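Local coordinates for protein phospholipase C-beta (PLC-beta) (Sepia officinalis, PDB 3QR0) that belongs to the phospholipase C-beta family and joins a PH domain, EF-hand-like regions, a calcium-bearing TIM barrel and a C2 domain in one chain, at residues 634-637 and 643-646; 381-386 and 501-506; 443-448 and 459-464; 527-532 and 550-555; 431-434 and 439-442. All blocks are in the same frame, centred on the assembly; numbering follows the deposited sequence.

Contact 1 (634-637 and 643-646); sequences KRFD and TVDG
The ammonium nitrogen of K634 donates to the main-chain oxygen of D645, with NZ 2.9 Å from that O. The donor lies in the carbonyl plane, and the C=O...N angle is 146°. This bond spans the loop that runs from helix 627-630 to strand 650-660 of the C2 beta sandwich. Neither segment is helix or strand; a lysine side chain crosses to a main-chain carbonyl, and V644 packs on F636.

K634 runs out nearly straight and bends at its end (chi4 -52°), which swings NZ onto the carbonyl. CE of K634 follows closely, 3.1 Å from D645 O. The carboxylate of D645 is not in contact with the ammonium: OD2 of D645 is 5.1 Å from NZ of K634. Opposite charges at this range may still attract weakly.

V644 sits between the lysine and the phenylalanine, with one methyl for each. Its CG1 lies 3.6 Å from K634 NZ. Its CG2 meets the ring of F636 at the edge and near the ring plane. The two side chains cross at about a right angle.

Around this, F636 packs edge-to-face with F628 and also touches L678, while V644 reaches L713. R635 points elsewhere and forms salt bridges with D559 and D562 of helix 557-563. The F636 edge is met at CE1, 3.8 Å from V644 CG2.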
# COMPACT_ATOMS: atom_id res chain seq x y z
N LYS A 634 -5.32 11.97 29.51
CA LYS A 634 -4.66 10.67 29.72
C LYS A 634 -3.15 10.76 29.53
O LYS A 634 -2.67 11.39 28.59
CB LYS A 634 -5.25 9.62 28.78
CG LYS A 634 -5.13 8.19 29.30
CD LYS A 634 -5.55 7.16 28.25
CE LYS A 634 -6.00 5.85 28.88
NZ LYS A 634 -5.00 5.29 29.84
N ARG A 635 -2.40 10.13 30.44
CA ARG A 635 -0.96 9.98 30.30
C ARG A 635 -0.68 8.57 29.80
O ARG A 635 -1.25 7.61 30.31
CB ARG A 635 -0.25 10.21 31.63
CG ARG A 635 -0.31 11.64 32.14
CD ARG A 635 0.64 12.56 31.38
NE ARG A 635 2.00 12.52 31.91
CZ ARG A 635 3.01 13.26 31.44
NH1 ARG A 635 2.84 14.08 30.42
NH2 ARG A 635 4.21 13.16 32.00
N PHE A 636 0.20 8.46 28.80
CA PHE A 636 0.52 7.17 28.19
C PHE A 636 2.03 7.03 27.95
O PHE A 636 2.63 7.85 27.25
CB PHE A 636 -0.23 7.00 26.87
CG PHE A 636 0.19 5.79 26.09
CD1 PHE A 636 0.03 4.52 26.62
CD2 PHE A 636 0.74 5.91 24.82
CE1 PHE A 636 0.41 3.39 25.90
CE2 PHE A 636 1.13 4.79 24.10
CZ PHE A 636 0.96 3.52 24.65
N ASP A 637 2.62 5.99 28.53
CA ASP A 637 4.02 5.65 28.33
C ASP A 637 4.09 4.52 27.30
O ASP A 637 3.71 3.38 27.61
CB ASP A 637 4.66 5.24 29.66
CG ASP A 637 6.14 4.89 29.52
OD1 ASP A 637 6.69 4.94 28.40
OD2 ASP A 637 6.75 4.55 30.56
N THR A 643 -0.84 -3.76 30.88
CA THR A 643 -2.08 -3.34 30.23
C THR A 643 -2.36 -1.86 30.51
O THR A 643 -2.05 -1.35 31.59
CB THR A 643 -3.29 -4.19 30.69
OG1 THR A 643 -3.50 -4.01 32.09
CG2 THR A 643 -3.05 -5.67 30.40
N VAL A 644 -2.93 -1.18 29.52
CA VAL A 644 -3.25 0.23 29.62
C VAL A 644 -4.72 0.38 30.02
O VAL A 644 -5.59 -0.24 29.41
CB VAL A 644 -2.98 0.94 28.27
CG1 VAL A 644 -3.41 2.40 28.32
CG2 VAL A 644 -1.50 0.83 27.91
N ASP A 645 -4.98 1.18 31.05
CA ASP A 645 -6.34 1.40 31.55
C ASP A 645 -7.20 1.98 30.44
O ASP A 645 -6.84 3.00 29.85
CB ASP A 645 -6.31 2.35 32.76
CG ASP A 645 -7.67 2.54 33.40
OD1 ASP A 645 -8.36 1.54 33.69
OD2 ASP A 645 -8.05 3.71 33.65
N GLY A 646 -8.32 1.33 30.15
CA GLY A 646 -9.25 1.79 29.12
C GLY A 646 -9.01 1.18 27.75
O GLY A 646 -9.75 1.46 26.82

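Contact 2 (381-386 and 501-506); sequences ITHGFT and AGTAAK
The imidazole of H383 carries the methyl CG2 of T386 on one face, and T503 across the contact meets it at the edge. That T386 methyl stands 3.7 Å above the plane of the H383 ring, offset toward the rim. OG1 of T503 lies near the ring plane, 4.1 Å from CD2 of H383. Two waters also sit in plane at this edge.

The site is part of the calcium region of the TIM barrel. H383 opens a type II beta turn that ends at T386. T503 starts a short 3-10 segment in the connection between the X and Y halves of the barrel. T503 OG1 is hydrogen-bonded to E417, a calcium ligand, which is consistent with a second-shell role. ND1 of H383 is held by Q346 O.

Water 1 donates to T503 OG1 and accepts from G384 N. Water 2 bonds H383 NE2 at 2.8 Å and accepts from T503 N.

A chi1 of 63° sets OG1 of T503 between its backbone N and carbonyl carbon, turned to water 1. CG2, opposite the carbonyl carbon, faces the turn itself. It comes near the plane of the F385 ring at its edge, and T503 CG2 rests 3.6 Å from G384 O.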
# COMPACT_ATOMS: atom_id res chain seq x y z
N ILE A 381 16.66 21.01 -7.19
CA ILE A 381 16.50 20.09 -6.08
C ILE A 381 17.57 19.01 -6.16
O ILE A 381 17.77 18.41 -7.22
CB ILE A 381 15.10 19.45 -6.08
CG1 ILE A 381 14.05 20.50 -5.72
CG2 ILE A 381 15.03 18.26 -5.10
CD1 ILE A 381 12.61 20.00 -5.82
N THR A 382 18.25 18.79 -5.05
CA THR A 382 19.31 17.78 -4.97
C THR A 382 19.72 17.58 -3.51
O THR A 382 19.29 18.33 -2.63
CB THR A 382 20.55 18.19 -5.81
OG1 THR A 382 21.43 17.06 -5.95
CG2 THR A 382 21.32 19.35 -5.16
N HIS A 383 20.55 16.57 -3.26
CA HIS A 383 21.14 16.38 -1.94
C HIS A 383 22.47 17.12 -1.93
O HIS A 383 23.43 16.71 -2.58
CB HIS A 383 21.33 14.89 -1.62
CG HIS A 383 21.55 14.60 -0.17
ND1 HIS A 383 21.91 13.35 0.29
CD2 HIS A 383 21.47 15.40 0.92
CE1 HIS A 383 22.04 13.39 1.61
NE2 HIS A 383 21.78 14.62 2.02
N GLY A 384 22.51 18.23 -1.19
CA GLY A 384 23.68 19.11 -1.18
C GLY A 384 24.97 18.45 -0.72
O GLY A 384 24.96 17.60 0.16
N PHE A 385 26.07 18.88 -1.33
CA PHE A 385 27.42 18.39 -1.04
C PHE A 385 27.61 16.88 -1.27
O PHE A 385 28.45 16.25 -0.62
CB PHE A 385 27.85 18.78 0.38
CG PHE A 385 27.73 20.25 0.66
CD1 PHE A 385 28.75 21.12 0.31
CD2 PHE A 385 26.60 20.77 1.28
CE1 PHE A 385 28.65 22.49 0.57
CE2 PHE A 385 26.49 22.13 1.54
CZ PHE A 385 27.52 22.99 1.18
N THR A 386 26.85 16.32 -2.21
CA THR A 386 27.00 14.92 -2.59
C THR A 386 27.19 14.82 -4.10
O THR A 386 27.22 15.84 -4.78
CB THR A 386 25.77 14.08 -2.20
OG1 THR A 386 24.68 14.43 -3.05
CG2 THR A 386 25.39 14.28 -0.72
N ALA A 501 21.62 15.26 11.37
CA ALA A 501 20.63 15.96 10.53
C ALA A 501 21.16 16.29 9.14
O ALA A 501 20.37 16.54 8.22
CB ALA A 501 20.16 17.24 11.23
N GLY A 502 22.48 16.32 8.97
CA GLY A 502 23.09 16.53 7.67
C GLY A 502 22.79 17.92 7.16
O GLY A 502 22.87 18.89 7.92
N THR A 503 22.41 18.03 5.88
CA THR A 503 22.12 19.33 5.28
C THR A 503 20.93 20.05 5.94
O THR A 503 20.82 21.26 5.87
CB THR A 503 21.86 19.23 3.76
OG1 THR A 503 20.70 18.44 3.51
CG2 THR A 503 23.08 18.63 3.04
N ALA A 504 20.04 19.29 6.58
CA ALA A 504 18.88 19.88 7.26
C ALA A 504 19.25 20.69 8.51
O ALA A 504 18.42 21.43 9.03
CB ALA A 504 17.87 18.80 7.62
N ALA A 505 20.48 20.53 8.99
CA ALA A 505 20.95 21.23 10.20
C ALA A 505 21.05 22.75 10.03
O ALA A 505 20.92 23.49 11.00
CB ALA A 505 22.31 20.67 10.63
N LYS A 506 21.31 23.21 8.80
CA LYS A 506 21.49 24.64 8.52
C LYS A 506 20.86 25.02 7.19
O LYS A 506 21.37 24.66 6.13
CB LYS A 506 22.98 25.00 8.51
CG LYS A 506 23.28 26.48 8.25
CD LYS A 506 24.76 26.82 8.36
CE LYS A 506 25.59 26.09 7.31
NZ LYS A 506 26.97 26.64 7.19
O HOH W 1 20.16 18.64 0.63
O HOH W 2 21.80 15.52 4.64

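Contact 3 (443-448 and 459-464); sequences KPIDGH and PYDLRK
I445 meets D461 and L462 with two different branches. Its CD1 touches the CB of D461 at 3.7 Å, and the two side chains cross at about a right angle. Its CG2 lies 4.1 Å from CD2 of L462. With chi1 at 67°, CG1 of I445 stands between the backbone N and the carbonyl carbon, and this sends CD1 toward the aspartate.

The contact belongs to the long connection of a beta-alpha-beta crossover in the TIM barrel, between helix 422-436 and strand 466-469. H448 and D461 close its polar side. NE2 of H448 and OD2 of D461 are 3.9 Å apart, and the ring and carboxylate planes are turned 51° against each other. Water 3 joins them, 2.6 Å from H448 NE2 and donating to D461 OD2. That carboxylate oxygen also bonds a residue flanking its segment.

In the next shell, two turns set these groups. I445 to H448 is a type II beta turn, closed by H448 N to I445 O. Y520 OH bonds both I445 N and H448 O, and P455 O holds the ND1 of H448. D461 and L462 lie inside a type I beta turn from Y460 to R463. R463 folds back over this turn. Its guanidinium lies across the Y460 ring, with NH2 3.3 Å above the ring plane. R463 NE donates to Y460 O, on a lone pair, at 3.1 Å with an N-H...O angle of 161°.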
# COMPACT_ATOMS: atom_id res chain seq x y z
N LYS A 443 -2.98 31.25 2.94
CA LYS A 443 -3.62 32.06 3.98
C LYS A 443 -4.35 31.17 5.00
O LYS A 443 -4.82 30.09 4.65
CB LYS A 443 -4.66 32.99 3.37
CG LYS A 443 -4.13 34.32 2.86
CD LYS A 443 -5.27 35.28 2.52
CE LYS A 443 -6.22 35.50 3.70
NZ LYS A 443 -7.01 36.76 3.60
N PRO A 444 -4.47 31.64 6.26
CA PRO A 444 -5.30 30.92 7.23
C PRO A 444 -6.76 30.87 6.81
O PRO A 444 -7.24 31.78 6.14
CB PRO A 444 -5.15 31.75 8.52
CG PRO A 444 -3.91 32.53 8.34
CD PRO A 444 -3.81 32.81 6.87
N ILE A 445 -7.47 29.81 7.19
CA ILE A 445 -8.89 29.66 6.87
C ILE A 445 -9.78 30.19 7.99
O ILE A 445 -9.30 30.43 9.10
CB ILE A 445 -9.27 28.19 6.54
CG1 ILE A 445 -9.15 27.28 7.77
CG2 ILE A 445 -8.39 27.67 5.41
CD1 ILE A 445 -9.77 25.92 7.57
N ASP A 446 -11.07 30.36 7.70
CA ASP A 446 -12.01 30.88 8.68
C ASP A 446 -12.16 29.95 9.88
O ASP A 446 -12.24 28.73 9.73
CB ASP A 446 -13.38 31.13 8.05
CG ASP A 446 -14.17 32.18 8.80
OD1 ASP A 446 -13.79 33.36 8.72
OD2 ASP A 446 -15.17 31.82 9.48
N GLY A 447 -12.19 30.54 11.07
CA GLY A 447 -12.31 29.79 12.32
C GLY A 447 -10.98 29.32 12.89
O GLY A 447 -10.93 28.84 14.02
N HIS A 448 -9.90 29.46 12.12
CA HIS A 448 -8.59 28.94 12.52
C HIS A 448 -7.47 29.96 12.31
O HIS A 448 -6.56 29.75 11.52
CB HIS A 448 -8.31 27.64 11.78
CG HIS A 448 -9.26 26.54 12.12
ND1 HIS A 448 -9.04 25.67 13.17
CD2 HIS A 448 -10.46 26.20 11.59
CE1 HIS A 448 -10.05 24.82 13.26
NE2 HIS A 448 -10.93 25.13 12.31
N PRO A 459 -8.33 17.64 8.37
CA PRO A 459 -8.05 17.26 6.98
C PRO A 459 -9.23 17.58 6.05
O PRO A 459 -9.02 17.98 4.90
CB PRO A 459 -7.81 15.75 7.07
CG PRO A 459 -7.35 15.51 8.47
CD PRO A 459 -8.09 16.52 9.31
N TYR A 460 -10.45 17.42 6.56
CA TYR A 460 -11.66 17.71 5.80
C TYR A 460 -11.72 19.20 5.39
O TYR A 460 -12.09 19.52 4.26
CB TYR A 460 -12.90 17.32 6.60
CG TYR A 460 -14.18 17.33 5.79
CD1 TYR A 460 -14.51 16.26 4.97
CD2 TYR A 460 -15.04 18.41 5.84
CE1 TYR A 460 -15.68 16.27 4.21
CE2 TYR A 460 -16.22 18.43 5.09
CZ TYR A 460 -16.52 17.35 4.28
OH TYR A 460 -17.68 17.36 3.54
N ASP A 461 -11.33 20.08 6.30
CA ASP A 461 -11.29 21.52 6.01
C ASP A 461 -10.34 21.83 4.87
O ASP A 461 -10.55 22.78 4.13
CB ASP A 461 -10.83 22.34 7.23
CG ASP A 461 -11.80 22.29 8.38
OD1 ASP A 461 -13.02 22.08 8.15
OD2 ASP A 461 -11.34 22.48 9.53
N LEU A 462 -9.28 21.02 4.75
CA LEU A 462 -8.18 21.32 3.85
C LEU A 462 -8.06 20.35 2.67
O LEU A 462 -6.99 20.20 2.10
CB LEU A 462 -6.87 21.33 4.65
CG LEU A 462 -6.78 22.41 5.74
CD1 LEU A 462 -5.44 22.33 6.45
CD2 LEU A 462 -6.97 23.80 5.14
N ARG A 463 -9.17 19.72 2.28
CA ARG A 463 -9.17 18.85 1.11
C ARG A 463 -8.72 19.63 -0.12
O ARG A 463 -9.08 20.80 -0.29
CB ARG A 463 -10.56 18.27 0.86
CG ARG A 463 -10.94 17.14 1.79
CD ARG A 463 -12.39 16.73 1.55
NE ARG A 463 -13.28 17.85 1.87
CZ ARG A 463 -14.51 18.00 1.40
NH1 ARG A 463 -15.05 17.11 0.57
NH2 ARG A 463 -15.22 19.06 1.75
N LYS A 464 -7.92 18.98 -0.95
CA LYS A 464 -7.40 19.57 -2.19
C LYS A 464 -6.54 20.81 -1.93
O LYS A 464 -6.51 21.72 -2.75
CB LYS A 464 -8.54 19.90 -3.15
CG LYS A 464 -9.42 18.70 -3.52
CD LYS A 464 -9.05 18.12 -4.87
CE LYS A 464 -9.59 18.98 -6.01
NZ LYS A 464 -8.77 18.82 -7.25
O HOH W 3 -12.46 23.07 11.78

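Contact 4 (527-532 and 550-555); sequences TTFEQA and LNKLKD
F529 and K552 reach toward each other, and their side chains run at a slant. The end of the F529 ring touches only the root of the lysine. CZ of F529 is 4.0 Å from CB of K552, and CE1 of F529 is 4.1 Å from the same atom. F529 gets there with CG opposite its carbonyl carbon (chi1 -69°).

The rest of the lysine does not follow the ring. It bends at chi2 (-43°), then runs straight to its ammonium end. NZ of K552 stops 4.4 Å from the main-chain O of T527. Water 4 fills this step: it donates to T527 O and accepts from K552 NZ, each at 2.8 Å. One lysine thus serves two neighbours, an aromatic ring at CB and a carbonyl, through water, at NZ.

The two helices, 529-535 and 546-555, come from the Y half of the TIM barrel. Strand 540-545 lies between them in the chain. T528 is the N-cap of the first helix, and its OG1 accepts from Q531 N at 3.0 Å with an N-H...O angle of 157°. The cap fixes the helix start just ahead of F529.

Other rings surround the contact. F529 stacks edge-to-face with F526 and meets F560 of helix 557-563, which K552 also touches. On helix 546-555, N551 ND2 bonds E497 OE2. D555 OD1 takes a hydrogen bond from Q794 NE2, and K554 O one from R797 NH1 of helix 793-800.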
# COMPACT_ATOMS: atom_id res chain seq x y z
N THR A 527 12.69 23.32 21.84
CA THR A 527 13.41 23.60 23.08
C THR A 527 13.06 22.53 24.11
O THR A 527 13.86 21.62 24.32
CB THR A 527 13.12 25.03 23.61
OG1 THR A 527 11.71 25.23 23.74
CG2 THR A 527 13.68 26.06 22.65
N THR A 528 11.88 22.64 24.72
CA THR A 528 11.38 21.62 25.65
C THR A 528 9.87 21.42 25.45
O THR A 528 9.20 22.25 24.83
CB THR A 528 11.58 22.04 27.12
OG1 THR A 528 10.83 23.23 27.39
CG2 THR A 528 13.05 22.27 27.44
N PHE A 529 9.35 20.33 26.00
CA PHE A 529 7.91 20.09 26.00
C PHE A 529 7.17 21.11 26.88
O PHE A 529 6.09 21.58 26.53
CB PHE A 529 7.60 18.66 26.44
CG PHE A 529 8.02 17.61 25.44
CD1 PHE A 529 8.98 16.66 25.78
CD2 PHE A 529 7.48 17.59 24.17
CE1 PHE A 529 9.36 15.69 24.86
CE2 PHE A 529 7.86 16.63 23.24
CZ PHE A 529 8.81 15.67 23.59
N GLU A 530 7.77 21.46 28.02
CA GLU A 530 7.21 22.48 28.90
C GLU A 530 7.01 23.80 28.14
O GLU A 530 5.96 24.43 28.24
CB GLU A 530 8.12 22.69 30.12
CG GLU A 530 7.47 23.44 31.29
CD GLU A 530 7.39 24.95 31.10
OE1 GLU A 530 8.38 25.56 30.63
OE2 GLU A 530 6.34 25.53 31.45
N GLN A 531 8.02 24.20 27.37
CA GLN A 531 7.96 25.44 26.59
C GLN A 531 6.91 25.41 25.47
O GLN A 531 6.23 26.41 25.24
CB GLN A 531 9.33 25.80 26.00
CG GLN A 531 10.15 26.68 26.92
CD GLN A 531 9.54 28.07 27.07
OE1 GLN A 531 9.15 28.48 28.16
NE2 GLN A 531 9.44 28.80 25.95
N ALA A 532 6.78 24.28 24.79
CA ALA A 532 5.74 24.12 23.77
C ALA A 532 4.34 24.29 24.38
O ALA A 532 3.48 24.96 23.79
CB ALA A 532 5.87 22.77 23.09
N LEU A 550 14.58 10.29 19.23
CA LEU A 550 14.93 9.19 20.14
C LEU A 550 15.34 9.70 21.52
O LEU A 550 14.97 9.11 22.53
CB LEU A 550 16.06 8.33 19.56
CG LEU A 550 15.66 7.41 18.41
CD1 LEU A 550 16.89 6.84 17.70
CD2 LEU A 550 14.76 6.28 18.93
N ASN A 551 16.11 10.78 21.57
CA ASN A 551 16.45 11.41 22.85
C ASN A 551 15.21 11.90 23.62
O ASN A 551 15.12 11.71 24.83
CB ASN A 551 17.45 12.56 22.66
CG ASN A 551 18.85 12.06 22.30
OD1 ASN A 551 19.22 10.94 22.66
ND2 ASN A 551 19.62 12.89 21.59
N LYS A 552 14.26 12.51 22.91
CA LYS A 552 13.03 12.97 23.56
C LYS A 552 12.18 11.78 24.02
O LYS A 552 11.64 11.79 25.13
CB LYS A 552 12.21 13.86 22.61
CG LYS A 552 12.95 15.04 21.98
CD LYS A 552 13.83 15.80 22.97
CE LYS A 552 14.55 16.94 22.27
NZ LYS A 552 15.49 17.67 23.18
N LEU A 553 12.07 10.77 23.16
CA LEU A 553 11.29 9.57 23.45
C LEU A 553 11.83 8.84 24.68
O LEU A 553 11.06 8.38 25.53
CB LEU A 553 11.32 8.65 22.22
CG LEU A 553 10.43 7.41 22.21
CD1 LEU A 553 8.97 7.78 22.43
CD2 LEU A 553 10.61 6.65 20.89
N LYS A 554 13.15 8.75 24.77
CA LYS A 554 13.80 8.08 25.90
C LYS A 554 13.83 8.93 27.18
O LYS A 554 13.86 8.37 28.28
CB LYS A 554 15.22 7.64 25.50
CG LYS A 554 15.21 6.53 24.45
CD LYS A 554 16.58 5.89 24.25
CE LYS A 554 17.57 6.85 23.62
NZ LYS A 554 18.91 6.22 23.45
N ASP A 555 13.81 10.25 27.06
CA ASP A 555 13.84 11.14 28.23
C ASP A 555 12.46 11.42 28.81
O ASP A 555 12.28 11.43 30.03
CB ASP A 555 14.52 12.48 27.90
CG ASP A 555 16.02 12.35 27.75
OD1 ASP A 555 16.59 11.35 28.24
OD2 ASP A 555 16.63 13.27 27.16
O HOH W 4 16.00 20.45 23.02

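Contact 5 (431-434 and 439-442); sequences YCNE and LLLD
This is a largely buried, mainly apolar contact between a helix and the chain that has just left it. It sits in the X half of the TIM barrel, where helix 422-436 ends and the loop toward strand 466-469 begins. The loop turns back, and L440 comes against the flank of the helix.

One methyl carries most of it. CD2 of L440 lies 3.5 Å from OD1 of N433. The same CD2 is 4.4 Å from CB of C432 and 4.3 Å from the main-chain O of C432. L440 leaves its backbone toward the helix, and with CG opposite its backbone N (chi1 -173°) it brings CD2 to N433. The thiol of C432 takes little part, since its SG is 5.7 Å from L440 CD2. N433 crosses L440 at a slant. Its amide is turned so that the oxygen leads: ND2 of N433 is farther from L440 CD2, at 5.0 Å.

The neighbours place the contact in the layer between helix 422-436 and the barrel strands. L440 also packs on L517 and on I468 of strand 466-469, and C432 touches F393 of helix 393-403. On each side of L440 in the chain, L439 and L441 make backbone hydrogen bonds with I466.

N433 lies at the exposed margin, while C432 and L440 are buried. The methyl can neither donate nor accept a hydrogen bond, so it gives the amide oxygen no conventional polar partner. The attraction here should therefore come mainly from dispersion and shape, with little directional preference.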
# COMPACT_ATOMS: atom_id res chain seq x y z
N TYR A 431 7.02 29.93 -8.62
CA TYR A 431 6.66 28.67 -9.27
C TYR A 431 5.65 27.86 -8.47
O TYR A 431 4.83 27.14 -9.06
CB TYR A 431 7.91 27.83 -9.60
CG TYR A 431 8.92 28.52 -10.50
CD1 TYR A 431 8.51 29.31 -11.58
CD2 TYR A 431 10.28 28.38 -10.28
CE1 TYR A 431 9.43 29.94 -12.39
CE2 TYR A 431 11.21 29.00 -11.09
CZ TYR A 431 10.79 29.78 -12.15
OH TYR A 431 11.71 30.41 -12.95
N CYS A 432 5.69 27.96 -7.14
CA CYS A 432 4.63 27.37 -6.31
C CYS A 432 3.29 27.99 -6.68
O CYS A 432 2.31 27.27 -6.89
CB CYS A 432 4.89 27.60 -4.82
SG CYS A 432 6.17 26.54 -4.11
N ASN A 433 3.25 29.31 -6.75
CA ASN A 433 2.01 30.02 -7.09
C ASN A 433 1.50 29.62 -8.47
O ASN A 433 0.32 29.29 -8.63
CB ASN A 433 2.21 31.54 -7.01
CG ASN A 433 2.25 32.04 -5.57
OD1 ASN A 433 1.31 31.83 -4.81
ND2 ASN A 433 3.33 32.72 -5.21
N GLU A 434 2.39 29.63 -9.45
CA GLU A 434 2.01 29.34 -10.83
C GLU A 434 1.65 27.87 -11.04
O GLU A 434 0.71 27.57 -11.78
CB GLU A 434 3.11 29.78 -11.80
CG GLU A 434 3.26 31.30 -11.86
CD GLU A 434 4.45 31.76 -12.70
OE1 GLU A 434 5.18 30.91 -13.25
OE2 GLU A 434 4.65 32.99 -12.79
N LEU A 439 -4.85 25.40 -5.40
CA LEU A 439 -4.46 24.32 -4.48
C LEU A 439 -3.60 24.81 -3.32
O LEU A 439 -3.60 24.21 -2.24
CB LEU A 439 -3.69 23.22 -5.23
CG LEU A 439 -4.35 22.58 -6.45
CD1 LEU A 439 -3.39 21.59 -7.10
CD2 LEU A 439 -5.67 21.91 -6.07
N LEU A 440 -2.85 25.88 -3.53
CA LEU A 440 -1.93 26.39 -2.52
C LEU A 440 -2.68 27.08 -1.38
O LEU A 440 -3.44 28.02 -1.62
CB LEU A 440 -0.95 27.37 -3.16
CG LEU A 440 0.19 27.87 -2.28
CD1 LEU A 440 1.04 26.71 -1.76
CD2 LEU A 440 1.05 28.85 -3.07
N LEU A 441 -2.46 26.61 -0.16
CA LEU A 441 -3.03 27.26 1.02
C LEU A 441 -2.07 28.35 1.49
O LEU A 441 -1.18 28.10 2.30
CB LEU A 441 -3.30 26.25 2.15
CG LEU A 441 -4.12 26.83 3.32
CD1 LEU A 441 -5.58 27.01 2.91
CD2 LEU A 441 -4.01 25.96 4.55
N ASP A 442 -2.27 29.55 0.96
CA ASP A 442 -1.36 30.67 1.21
C ASP A 442 -1.87 31.61 2.31
O ASP A 442 -1.24 32.64 2.56
CB ASP A 442 -1.09 31.44 -0.09
CG ASP A 442 -2.35 32.06 -0.68
OD1 ASP A 442 -3.45 31.82 -0.14
OD2 ASP A 442 -2.24 32.79 -1.68

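In the fold
Contact 2 opens first along the chain, at 381-386, and closes at 501-506. Its long loop ties the region after strand 380-381 to the chain following helix 488-501. Contacts 5 and 3 are nested inside it, one after the other. Contact 5 closes the turn after helix 422-436, and contact 3 closes a further loop before strand 466-469. These two touch each other, L462 against L441. Contact 4 follows and joins two helices round strand 540-545 in the Y half. Contact 1 comes last and closes a short loop leading to the C2 domain. Its nearest atoms lie about 6 Å from contact 4. None of the five cross.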